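Local coordinates for CRISPR-associated protein, Cse2 family (Thermobifida fusca, PDB 4H79) that probably binds nucleic acid as the Cse2 (CasB) subunit of the type I-E CRISPR surveillance complex Cascade, at residues A[107-121]-A[154-168]. Residues are numbered along the deposited sequence; the frame is centred on the assembly and turned at random.
Sequences MHQRGWGLGEAVRRL and IVTLLRRDAIPLDYG. With EDO (1,2-ethanediol), chain C; EDO (1,2-ethanediol), chain B.
P164 pushes its CG against one face of the W112 indole, a CH-pi contact 3.6 Å from the centroid of the five-membered ring and 8° off its normal, while the extended Q109 lies against the proline CB and CG. On the opposite face rests a 1,2-ethanediol, probably from the crystallisation liquor. A117 is the small knob of helix 114-119: its CB sits among L158 CD2, I163 CG2 (3.7 Å) and L165 CD1. L121 splits its methyls, CD1 against L157 CB and L158 CD2, CD2 against I163 CD1 and L157 O. Helix 144-160 ends in a Schellman motif at A162, and the axes of 114-119 and 154-160 are inclined at 55°. In this all-helical Cse2 fold the linking loops are stitched together, H108 and L165 forming a single beta bridge. D166, the N-cap of helix 167-176, caps L169 N with OD1, whereas OD2 takes R110 NE on its syn side (2.8 Å, a salt bridge) and G111 N on its anti side (2.9 Å), both from one face of the carboxylate. With its ring anti to the backbone N (chi1 163°), H108 accepts Y167 N at ND1 (2.9 Å), and NE2 bonds D22 of helix 16-33.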
loop_
_atom_site.group_PDB
_atom_site.type_symbol
_atom_site.label_atom_id
_atom_site.label_comp_id
_atom_site.label_asym_id
_atom_site.label_seq_id
_atom_site.Cartn_x
_atom_site.Cartn_y
_atom_site.Cartn_z
ATOM N N MET A 107 10.207 -2.088 5.368
ATOM C CA MET A 107 8.920 -1.319 5.511
ATOM C C MET A 107 7.724 -2.107 5.024
ATOM O O MET A 107 6.571 -1.795 5.328
ATOM C CB MET A 107 8.983 0.044 4.854
ATOM C CG MET A 107 9.976 1.004 5.573
ATOM S SD MET A 107 9.451 1.258 7.355
ATOM C CE MET A 107 10.498 0.198 8.301
ATOM N N HIS A 108 7.979 -3.186 4.284
ATOM C CA HIS A 108 6.918 -4.129 3.973
ATOM C C HIS A 108 7.047 -5.385 4.849
ATOM O O HIS A 108 8.041 -6.122 4.725
ATOM C CB HIS A 108 6.918 -4.493 2.465
ATOM C CG HIS A 108 6.142 -5.732 2.164
ATOM N ND1 HIS A 108 4.768 -5.840 2.366
ATOM C CD2 HIS A 108 6.570 -6.981 1.702
ATOM C CE1 HIS A 108 4.359 -7.118 2.057
ATOM N NE2 HIS A 108 5.448 -7.821 1.639
ATOM N N GLN A 109 6.074 -5.627 5.740
ATOM C CA GLN A 109 6.049 -6.839 6.601
ATOM C C GLN A 109 4.636 -7.333 6.626
ATOM O O GLN A 109 3.698 -6.542 6.872
ATOM C CB GLN A 109 6.541 -6.557 8.033
ATOM C CG GLN A 109 8.024 -6.174 8.034
ATOM C CD GLN A 109 8.598 -5.902 9.426
ATOM O OE1 GLN A 109 8.229 -6.579 10.360
ATOM N NE2 GLN A 109 9.521 -4.931 9.560
ATOM N N ARG A 110 4.472 -8.652 6.371
ATOM C CA ARG A 110 3.165 -9.278 6.372
ATOM C C ARG A 110 2.504 -9.139 7.727
ATOM O O ARG A 110 3.178 -9.229 8.777
ATOM C CB ARG A 110 3.243 -10.788 6.045
ATOM C CG ARG A 110 3.697 -11.100 4.618
ATOM C CD ARG A 110 2.811 -10.514 3.507
ATOM N NE ARG A 110 1.388 -10.741 3.704
ATOM C CZ ARG A 110 0.834 -11.932 3.672
ATOM N NH1 ARG A 110 1.567 -12.978 3.405
ATOM N NH2 ARG A 110 -0.443 -12.074 3.877
ATOM N N GLY A 111 1.183 -8.966 7.707
ATOM C CA GLY A 111 0.390 -8.998 8.954
ATOM C C GLY A 111 0.198 -7.608 9.550
ATOM O O GLY A 111 -0.562 -7.465 10.486
ATOM N N TRP A 112 0.882 -6.580 9.016
ATOM C CA TRP A 112 0.674 -5.183 9.479
ATOM C C TRP A 112 -0.463 -4.466 8.728
ATOM O O TRP A 112 -0.265 -3.920 7.590
ATOM C CB TRP A 112 1.969 -4.381 9.329
ATOM C CG TRP A 112 2.939 -4.690 10.407
ATOM C CD1 TRP A 112 3.841 -5.760 10.494
ATOM C CD2 TRP A 112 3.071 -3.954 11.677
ATOM N NE1 TRP A 112 4.540 -5.689 11.697
ATOM C CE2 TRP A 112 4.130 -4.625 12.441
ATOM C CE3 TRP A 112 2.449 -2.808 12.221
ATOM C CZ2 TRP A 112 4.543 -4.158 13.713
ATOM C CZ3 TRP A 112 2.841 -2.372 13.494
ATOM C CH2 TRP A 112 3.888 -3.020 14.219
ATOM N N GLY A 113 -1.639 -4.437 9.332
ATOM C CA GLY A 113 -2.811 -3.740 8.732
ATOM C C GLY A 113 -2.617 -2.220 8.870
ATOM O O GLY A 113 -1.886 -1.757 9.781
ATOM N N LEU A 114 -3.255 -1.452 7.970
ATOM C CA LEU A 114 -3.116 -0.004 8.000
ATOM C C LEU A 114 -3.630 0.654 9.328
ATOM O O LEU A 114 -3.001 1.580 9.851
ATOM C CB LEU A 114 -3.802 0.664 6.837
ATOM C CG LEU A 114 -3.654 2.187 6.726
ATOM C CD1 LEU A 114 -2.236 2.515 6.353
ATOM C CD2 LEU A 114 -4.581 2.684 5.590
ATOM N N GLY A 115 -4.753 0.168 9.841
ATOM C CA GLY A 115 -5.335 0.713 11.104
ATOM C C GLY A 115 -4.367 0.471 12.282
ATOM O O GLY A 115 -4.078 1.404 13.078
ATOM N N GLU A 116 -3.827 -0.756 12.378
ATOM C CA GLU A 116 -2.846 -1.088 13.438
ATOM C C GLU A 116 -1.602 -0.203 13.316
ATOM O O GLU A 116 -1.077 0.269 14.332
ATOM C CB GLU A 116 -2.378 -2.537 13.361
ATOM C CG GLU A 116 -3.495 -3.532 13.690
ATOM C CD GLU A 116 -4.339 -3.965 12.434
ATOM O OE1 GLU A 116 -4.521 -3.216 11.403
ATOM O OE2 GLU A 116 -4.848 -5.091 12.494
ATOM N N ALA A 117 -1.101 -0.024 12.093
ATOM C CA ALA A 117 0.116 0.803 11.879
ATOM C C ALA A 117 -0.143 2.223 12.278
ATOM O O ALA A 117 0.686 2.877 12.987
ATOM C CB ALA A 117 0.565 0.728 10.396
ATOM N N VAL A 118 -1.258 2.759 11.819
ATOM C CA VAL A 118 -1.565 4.196 12.139
ATOM C C VAL A 118 -1.713 4.405 13.684
ATOM O O VAL A 118 -1.281 5.410 14.248
ATOM C CB VAL A 118 -2.863 4.644 11.388
ATOM C CG1 VAL A 118 -3.389 5.982 11.957
ATOM C CG2 VAL A 118 -2.551 4.758 9.882
ATOM N N ARG A 119 -2.326 3.453 14.355
ATOM C CA ARG A 119 -2.530 3.560 15.822
ATOM C C ARG A 119 -1.159 3.694 16.574
ATOM O O ARG A 119 -1.085 4.383 17.589
ATOM C CB ARG A 119 -3.299 2.336 16.350
ATOM C CG ARG A 119 -3.670 2.508 17.847
ATOM C CD ARG A 119 -4.615 3.706 17.974
ATOM N NE ARG A 119 -4.880 4.182 19.358
ATOM C CZ ARG A 119 -5.873 3.779 20.166
ATOM N NH1 ARG A 119 -6.720 2.845 19.786
ATOM N NH2 ARG A 119 -6.015 4.307 21.392
ATOM N N ARG A 120 -0.083 3.116 16.020
ATOM C CA ARG A 120 1.291 3.185 16.650
ATOM C C ARG A 120 1.834 4.590 16.617
ATOM O O ARG A 120 2.761 4.921 17.329
ATOM C CB ARG A 120 2.310 2.239 15.947
ATOM C CG ARG A 120 1.962 0.747 16.016
ATOM C CD ARG A 120 1.504 0.379 17.373
ATOM N NE ARG A 120 1.338 -1.081 17.414
ATOM C CZ ARG A 120 2.274 -1.925 17.824
ATOM N NH1 ARG A 120 3.429 -1.470 18.278
ATOM N NH2 ARG A 120 2.031 -3.218 17.832
ATOM N N LEU A 121 1.280 5.415 15.748
ATOM C CA LEU A 121 1.696 6.852 15.673
ATOM C C LEU A 121 1.281 7.649 16.893
ATOM O O LEU A 121 1.743 8.750 17.098
ATOM C CB LEU A 121 1.107 7.534 14.417
ATOM C CG LEU A 121 1.618 7.018 13.067
ATOM C CD1 LEU A 121 0.814 7.647 11.894
ATOM C CD2 LEU A 121 3.108 7.317 12.892
ATOM N N ILE A 154 -0.316 9.466 4.952
ATOM C CA ILE A 154 -0.259 8.522 6.082
ATOM C C ILE A 154 1.060 7.748 6.037
ATOM O O ILE A 154 1.737 7.598 7.048
ATOM C CB ILE A 154 -1.426 7.509 6.032
ATOM C CG1 ILE A 154 -2.831 8.225 6.229
ATOM C CG2 ILE A 154 -1.188 6.430 7.060
ATOM C CD1 ILE A 154 -2.971 8.865 7.603
ATOM N N VAL A 155 1.445 7.251 4.871
ATOM C CA VAL A 155 2.669 6.432 4.761
ATOM C C VAL A 155 3.906 7.295 5.082
ATOM O O VAL A 155 4.865 6.824 5.657
ATOM C CB VAL A 155 2.788 5.889 3.272
ATOM C CG1 VAL A 155 4.155 5.369 2.931
ATOM C CG2 VAL A 155 1.732 4.807 3.023
ATOM N N THR A 156 3.869 8.574 4.714
ATOM C CA THR A 156 4.965 9.477 5.072
ATOM C C THR A 156 5.162 9.475 6.617
ATOM O O THR A 156 6.311 9.496 7.132
ATOM C CB THR A 156 4.685 10.881 4.527
ATOM O OG1 THR A 156 4.659 10.811 3.091
ATOM C CG2 THR A 156 5.788 11.793 4.847
ATOM N N LEU A 157 4.032 9.522 7.337
ATOM C CA LEU A 157 4.082 9.549 8.816
ATOM C C LEU A 157 4.561 8.194 9.336
ATOM O O LEU A 157 5.376 8.127 10.236
ATOM C CB LEU A 157 2.715 9.926 9.434
ATOM C CG LEU A 157 2.173 11.327 9.098
ATOM C CD1 LEU A 157 0.740 11.431 9.646
ATOM C CD2 LEU A 157 3.020 12.482 9.677
ATOM N N LEU A 158 4.046 7.101 8.734
ATOM C CA LEU A 158 4.525 5.770 9.144
ATOM C C LEU A 158 6.045 5.624 8.931
ATOM O O LEU A 158 6.728 5.009 9.773
ATOM C CB LEU A 158 3.813 4.654 8.366
ATOM C CG LEU A 158 2.303 4.561 8.571
ATOM C CD1 LEU A 158 1.752 3.407 7.676
ATOM C CD2 LEU A 158 1.960 4.283 10.110
ATOM N N ARG A 159 6.550 6.130 7.790
ATOM C CA ARG A 159 7.976 6.069 7.522
ATOM C C ARG A 159 8.786 6.760 8.590
ATOM O O ARG A 159 9.845 6.254 9.005
ATOM C CB ARG A 159 8.275 6.712 6.122
ATOM C CG ARG A 159 9.741 6.617 5.795
ATOM C CD ARG A 159 10.173 7.513 4.583
ATOM N NE ARG A 159 11.631 7.516 4.648
ATOM C CZ ARG A 159 12.333 8.222 5.526
ATOM N NH1 ARG A 159 11.713 9.129 6.315
ATOM N NH2 ARG A 159 13.651 8.082 5.547
ATOM N N ARG A 160 8.343 7.959 9.015
ATOM C CA ARG A 160 9.097 8.766 10.024
ATOM C C ARG A 160 9.249 7.971 11.343
ATOM O O ARG A 160 10.273 8.069 12.000
ATOM C CB ARG A 160 8.386 10.145 10.257
ATOM C CG ARG A 160 9.169 11.132 11.145
ATOM C CD ARG A 160 9.010 12.572 10.626
ATOM N NE ARG A 160 10.118 13.443 11.033
ATOM C CZ ARG A 160 10.145 14.126 12.179
ATOM N NH1 ARG A 160 11.209 14.897 12.481
ATOM N NH2 ARG A 160 9.107 14.042 13.025
ATOM N N ASP A 161 8.257 7.136 11.675
ATOM C CA ASP A 161 8.275 6.308 12.903
ATOM C C ASP A 161 8.794 4.895 12.612
ATOM O O ASP A 161 8.786 4.059 13.486
ATOM C CB ASP A 161 6.862 6.253 13.532
ATOM C CG ASP A 161 6.586 7.423 14.470
ATOM O OD1 ASP A 161 7.195 8.539 14.255
ATOM O OD2 ASP A 161 5.824 7.236 15.444
ATOM N N ALA A 162 9.186 4.632 11.357
ATOM C CA ALA A 162 9.732 3.330 10.937
ATOM C C ALA A 162 8.738 2.213 11.221
ATOM O O ALA A 162 9.128 1.121 11.667
ATOM C CB ALA A 162 11.065 3.051 11.688
ATOM N N ILE A 163 7.442 2.473 11.033
ATOM C CA ILE A 163 6.411 1.443 11.206
ATOM C C ILE A 163 6.138 0.799 9.825
ATOM O O ILE A 163 5.724 1.514 8.869
ATOM C CB ILE A 163 5.096 2.110 11.716
ATOM C CG1 ILE A 163 5.349 2.795 13.083
ATOM C CG2 ILE A 163 3.929 1.067 11.856
ATOM C CD1 ILE A 163 4.293 3.916 13.382
ATOM N N PRO A 164 6.227 -0.530 9.740
ATOM C CA PRO A 164 6.025 -1.248 8.499
ATOM C C PRO A 164 4.533 -1.397 8.162
ATOM O O PRO A 164 3.639 -1.224 9.015
ATOM C CB PRO A 164 6.634 -2.640 8.821
ATOM C CG PRO A 164 6.399 -2.820 10.270
ATOM C CD PRO A 164 6.555 -1.450 10.865
ATOM N N LEU A 165 4.249 -1.751 6.922
ATOM C CA LEU A 165 2.918 -2.066 6.491
ATOM C C LEU A 165 2.927 -3.344 5.597
ATOM O O LEU A 165 3.914 -3.652 4.932
ATOM C CB LEU A 165 2.415 -0.861 5.718
ATOM C CG LEU A 165 1.010 -0.558 5.427
ATOM C CD1 LEU A 165 0.206 -0.449 6.745
ATOM C CD2 LEU A 165 1.010 0.793 4.578
ATOM N N ASP A 166 1.821 -4.084 5.588
ATOM C CA ASP A 166 1.705 -5.235 4.673
ATOM C C ASP A 166 1.186 -4.745 3.334
ATOM O O ASP A 166 -0.049 -4.478 3.167
ATOM C CB ASP A 166 0.735 -6.263 5.269
ATOM C CG ASP A 166 0.605 -7.491 4.413
ATOM O OD1 ASP A 166 0.845 -7.438 3.155
ATOM O OD2 ASP A 166 0.232 -8.520 5.027
ATOM N N TYR A 167 2.115 -4.558 2.371
ATOM C CA TYR A 167 1.730 -4.049 1.029
ATOM C C TYR A 167 0.905 -5.004 0.176
ATOM O O TYR A 167 0.094 -4.554 -0.697
ATOM C CB TYR A 167 2.954 -3.525 0.251
ATOM C CG TYR A 167 3.250 -2.114 0.786
ATOM C CD1 TYR A 167 2.592 -0.963 0.232
ATOM C CD2 TYR A 167 4.143 -1.924 1.871
ATOM C CE1 TYR A 167 2.846 0.318 0.781
ATOM C CE2 TYR A 167 4.409 -0.640 2.427
ATOM C CZ TYR A 167 3.736 0.473 1.876
ATOM O OH TYR A 167 3.962 1.751 2.382
ATOM N N GLY A 168 1.062 -6.323 0.408
ATOM C CA GLY A 168 0.142 -7.353 -0.247
ATOM C C GLY A 168 -1.291 -7.129 0.222
ATOM O O GLY A 168 -2.258 -7.049 -0.583
HETATM C C1 EDO C . 7.265 -9.693 4.337
HETATM O O1 EDO C . 6.842 -10.040 5.685
HETATM C C2 EDO C . 8.791 -9.633 4.259
HETATM O O2 EDO C . 9.185 -8.576 5.136
HETATM C C1 EDO B . 1.453 -6.059 14.105
HETATM O O1 EDO B . 1.199 -7.151 13.218
HETATM C C2 EDO B . 0.252 -5.867 15.018
HETATM O O2 EDO B . -0.718 -5.041 14.356
HETATM O O HOH W 1 -1.618 -3.389 5.205
HETATM O O HOH W 2 5.482 5.123 16.855
#